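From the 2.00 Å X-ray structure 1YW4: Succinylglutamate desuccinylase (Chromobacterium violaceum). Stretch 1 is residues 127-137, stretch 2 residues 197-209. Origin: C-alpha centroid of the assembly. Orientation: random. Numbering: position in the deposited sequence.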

# COMPACT_ATOMS: atom_id res chain seq x y z
N GLU A 127 -14.95 30.72 -12.25
CA GLU A 127 -16.39 30.79 -12.48
C GLU A 127 -17.01 29.40 -12.32
O GLU A 127 -18.06 29.24 -11.70
N LEU A 128 -16.34 28.39 -12.87
CA LEU A 128 -16.83 27.01 -12.80
C LEU A 128 -16.83 26.49 -11.36
O LEU A 128 -17.72 25.73 -10.96
N GLU A 129 -15.82 26.88 -10.58
CA GLU A 129 -15.72 26.47 -9.18
C GLU A 129 -16.92 27.05 -8.43
O GLU A 129 -17.65 26.34 -7.73
N THR A 130 -17.14 28.34 -8.61
CA THR A 130 -18.25 29.02 -7.94
C THR A 130 -19.60 28.40 -8.30
O THR A 130 -20.40 28.10 -7.42
N LEU A 131 -19.86 28.21 -9.60
CA LEU A 131 -21.10 27.60 -10.05
C LEU A 131 -21.30 26.22 -9.43
O LEU A 131 -22.38 25.90 -8.95
N ALA A 132 -20.25 25.40 -9.45
CA ALA A 132 -20.32 24.06 -8.87
C ALA A 132 -20.60 24.16 -7.38
O ALA A 132 -21.42 23.42 -6.86
N ALA A 133 -19.92 25.08 -6.70
CA ALA A 133 -20.13 25.24 -5.26
C ALA A 133 -21.59 25.61 -4.96
O ALA A 133 -22.19 25.03 -4.06
N GLU A 134 -22.14 26.56 -5.70
CA GLU A 134 -23.52 26.98 -5.47
C GLU A 134 -24.50 25.87 -5.82
O GLU A 134 -25.53 25.70 -5.17
N PHE A 135 -24.16 25.09 -6.85
CA PHE A 135 -25.01 23.98 -7.26
C PHE A 135 -25.09 22.92 -6.18
O PHE A 135 -26.18 22.45 -5.83
N PHE A 136 -23.95 22.51 -5.66
CA PHE A 136 -23.95 21.48 -4.65
C PHE A 136 -24.44 21.94 -3.28
O PHE A 136 -24.91 21.14 -2.48
N ALA A 137 -24.32 23.24 -3.02
CA ALA A 137 -24.76 23.77 -1.74
C ALA A 137 -26.27 23.56 -1.59
O ALA A 137 -26.78 23.42 -0.48
N THR A 197 -7.14 19.79 -9.77
CA THR A 197 -8.11 19.28 -10.72
C THR A 197 -9.54 19.62 -10.31
O THR A 197 -9.82 19.91 -9.15
N PHE A 198 -10.44 19.59 -11.28
CA PHE A 198 -11.82 19.91 -11.00
C PHE A 198 -12.43 18.89 -10.04
O PHE A 198 -13.16 19.27 -9.12
N SER A 199 -12.13 17.61 -10.23
CA SER A 199 -12.69 16.58 -9.36
C SER A 199 -12.18 16.70 -7.91
O SER A 199 -12.87 16.32 -6.97
N TYR A 200 -10.96 17.21 -7.73
CA TYR A 200 -10.45 17.39 -6.38
C TYR A 200 -11.23 18.54 -5.74
O TYR A 200 -11.70 18.42 -4.61
N PHE A 201 -11.37 19.64 -6.48
CA PHE A 201 -12.09 20.81 -5.98
C PHE A 201 -13.49 20.47 -5.48
O PHE A 201 -13.86 20.83 -4.36
N THR A 202 -14.27 19.76 -6.29
CA THR A 202 -15.63 19.42 -5.87
C THR A 202 -15.64 18.43 -4.72
O THR A 202 -16.44 18.55 -3.78
N SER A 203 -14.74 17.46 -4.76
CA SER A 203 -14.67 16.47 -3.69
C SER A 203 -14.32 17.13 -2.35
O SER A 203 -14.93 16.82 -1.33
N GLN A 204 -13.34 18.02 -2.35
CA GLN A 204 -12.90 18.67 -1.13
C GLN A 204 -13.71 19.90 -0.71
O GLN A 204 -14.19 19.98 0.42
N TYR A 205 -13.85 20.86 -1.62
CA TYR A 205 -14.57 22.09 -1.33
C TYR A 205 -16.07 21.88 -1.23
O TYR A 205 -16.71 22.44 -0.35
N CYS A 206 -16.63 21.08 -2.13
CA CYS A 206 -18.06 20.84 -2.12
C CYS A 206 -18.37 19.51 -1.45
O CYS A 206 -19.53 19.12 -1.34
N GLU A 207 -17.31 18.86 -0.99
CA GLU A 207 -17.39 17.56 -0.34
C GLU A 207 -18.35 16.62 -1.05
O GLU A 207 -19.24 16.03 -0.44
N ALA A 208 -18.18 16.49 -2.36
CA ALA A 208 -19.03 15.60 -3.14
C ALA A 208 -18.24 14.39 -3.59
O ALA A 208 -17.02 14.34 -3.43
N ASP A 209 -18.94 13.39 -4.11
CA ASP A 209 -18.29 12.19 -4.61
C ASP A 209 -17.92 12.52 -6.05
O ASP A 209 -18.73 12.40 -6.96

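No hydrogen bond crosses between these two helical segments; the contact, 433 Å² summed over both sides, rests on apolar packing in which two aromatic rings, Phe201 and Phe136, each receive an aliphatic carbon over one face. The helix axes approach to 10.5 Å at 37°, running broadly in the same direction, and the nearest backbone pair is Ala133 CA to Cys206 CA, 5.8 Å, just past the second helix, against 7.4 Å from Glu129 CA to Phe201 CA.

Two CH-pi contacts have clear geometry. Glu129 CB sits 3.8 Å from the centroid of the Phe201 ring, 28° off its normal. Phe201, chi1 t, points toward the first helix, whereas Glu129 (m, t) leaves sideways; its CB lies over the ring face, and its OE2 is hydrogen-bonded elsewhere in the structure. Near the far end, Ala208 CB stands 4.2 Å from the Phe136 centroid, only 9° off the normal. The same ring, chi1 m, has Thr202 CG2 at its edge, 4.3 Å from Phe136 CE2, and its CD2 is 3.9 Å from Cys206 CB.

Between these, the alanines lie where the backbones come near. Ala132 points inward, its CB 4.1 Å from Phe198 CZ and 4.2 Å from Thr202 CG2. Phe198, chi1 t, starts sideways, but its ring end comes nearer and also lies 4.4 Å, at CZ, from Leu128 CB. Ala133 points toward the partner as well: its CA is 3.7 Å from Cys206 SG, the sulfur being carried by an m rotamer, and its CB meets the Tyr205 ring edge at CE1, 3.9 Å away.

One clear side-chain hydrogen bond lies within the second stretch: Tyr200 N donates to Thr197 OG1 at 3.3 Å (143° at the hydrogen), capping the helix start, while Thr202, chi1 p, turns its methyl to the contact.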

# COMPACT_ATOMS: atom_id res chain seq x y z
CB GLU A 127 -16.66 31.34 -13.88
CG GLU A 127 -18.13 31.34 -14.28
CD GLU A 127 -18.35 31.94 -15.65
OE1 GLU A 127 -17.90 31.35 -16.65
OE2 GLU A 127 -18.97 33.01 -15.72
CB LEU A 128 -15.99 26.11 -13.70
CG LEU A 128 -16.04 26.40 -15.22
CD1 LEU A 128 -15.11 25.44 -15.94
CD2 LEU A 128 -17.47 26.28 -15.76
CB GLU A 129 -14.44 27.03 -8.52
CG GLU A 129 -13.12 26.49 -9.07
CD GLU A 129 -11.93 26.82 -8.17
OE1 GLU A 129 -12.02 27.81 -7.42
OE2 GLU A 129 -10.91 26.10 -8.23
CB THR A 130 -18.24 30.51 -8.30
OG1 THR A 130 -16.99 31.08 -7.90
CG2 THR A 130 -19.38 31.24 -7.61
CB LEU A 131 -21.13 27.52 -11.58
CG LEU A 131 -21.59 28.77 -12.34
CD1 LEU A 131 -20.85 29.99 -11.84
CD2 LEU A 131 -21.34 28.58 -13.85
CB ALA A 132 -19.01 23.30 -9.11
CB ALA A 133 -19.20 26.31 -4.70
CB GLU A 134 -23.84 28.24 -6.28
CG GLU A 134 -22.91 29.41 -5.98
CD GLU A 134 -23.23 30.66 -6.79
OE1 GLU A 134 -23.76 30.52 -7.92
OE2 GLU A 134 -22.94 31.78 -6.31
CB PHE A 135 -24.45 23.33 -8.53
CG PHE A 135 -25.22 22.13 -8.98
CD1 PHE A 135 -26.50 22.27 -9.50
CD2 PHE A 135 -24.65 20.86 -8.94
CE1 PHE A 135 -27.20 21.16 -9.97
CE2 PHE A 135 -25.34 19.75 -9.42
CZ PHE A 135 -26.62 19.90 -9.94
CB PHE A 136 -22.58 20.83 -4.53
CG PHE A 136 -22.27 19.85 -5.62
CD1 PHE A 136 -23.14 18.79 -5.89
CD2 PHE A 136 -21.10 19.97 -6.37
CE1 PHE A 136 -22.84 17.86 -6.88
CE2 PHE A 136 -20.80 19.04 -7.36
CZ PHE A 136 -21.67 17.98 -7.61
CB ALA A 137 -24.42 25.26 -1.65
CB THR A 197 -8.01 17.76 -10.84
OG1 THR A 197 -8.22 17.18 -9.55
CG2 THR A 197 -6.65 17.35 -11.36
CB PHE A 198 -12.61 19.97 -12.31
CG PHE A 198 -13.92 20.72 -12.21
CD1 PHE A 198 -14.17 21.57 -11.13
CD2 PHE A 198 -14.90 20.57 -13.19
CE1 PHE A 198 -15.38 22.26 -11.04
CE2 PHE A 198 -16.11 21.26 -13.11
CZ PHE A 198 -16.35 22.11 -12.02
CB SER A 199 -12.41 15.17 -9.90
OG SER A 199 -11.03 14.86 -9.87
CB TYR A 200 -8.96 17.74 -6.40
CG TYR A 200 -8.43 18.02 -5.01
CD1 TYR A 200 -8.35 17.00 -4.07
CD2 TYR A 200 -8.08 19.31 -4.62
CE1 TYR A 200 -7.95 17.26 -2.77
CE2 TYR A 200 -7.67 19.59 -3.33
CZ TYR A 200 -7.61 18.56 -2.41
OH TYR A 200 -7.21 18.81 -1.12
CB PHE A 201 -12.21 21.90 -7.06
CG PHE A 201 -13.11 23.04 -6.66
CD1 PHE A 201 -12.68 23.99 -5.72
CD2 PHE A 201 -14.41 23.13 -7.15
CE1 PHE A 201 -13.54 24.99 -5.26
CE2 PHE A 201 -15.28 24.13 -6.70
CZ PHE A 201 -14.84 25.06 -5.76
CB THR A 202 -16.49 18.88 -7.05
OG1 THR A 202 -15.83 17.77 -7.66
CG2 THR A 202 -16.70 19.98 -8.10
CB SER A 203 -13.63 15.40 -4.02
OG SER A 203 -13.46 14.52 -2.93
CB GLN A 204 -11.42 19.06 -1.26
CG GLN A 204 -10.73 19.34 0.07
CD GLN A 204 -10.85 18.19 1.05
OE1 GLN A 204 -10.65 17.02 0.69
NE2 GLN A 204 -11.19 18.50 2.30
CB TYR A 205 -14.26 23.12 -2.41
CG TYR A 205 -14.69 24.53 -2.07
CD1 TYR A 205 -15.95 25.02 -2.42
CD2 TYR A 205 -13.81 25.39 -1.41
CE1 TYR A 205 -16.32 26.34 -2.13
CE2 TYR A 205 -14.17 26.70 -1.11
CZ TYR A 205 -15.42 27.17 -1.47
OH TYR A 205 -15.75 28.48 -1.20
CB CYS A 206 -18.59 20.82 -3.56
SG CYS A 206 -18.13 22.26 -4.54
CB GLU A 207 -17.74 17.70 1.15
CG GLU A 207 -19.07 18.36 1.46
CD GLU A 207 -19.31 18.54 2.96
OE1 GLU A 207 -20.44 18.90 3.33
OE2 GLU A 207 -18.36 18.31 3.76
CB ALA A 208 -19.59 16.34 -4.35
CB ASP A 209 -19.24 11.01 -4.54
CG ASP A 209 -19.60 10.66 -3.11
OD1 ASP A 209 -18.67 10.40 -2.32
OD2 ASP A 209 -20.80 10.66 -2.77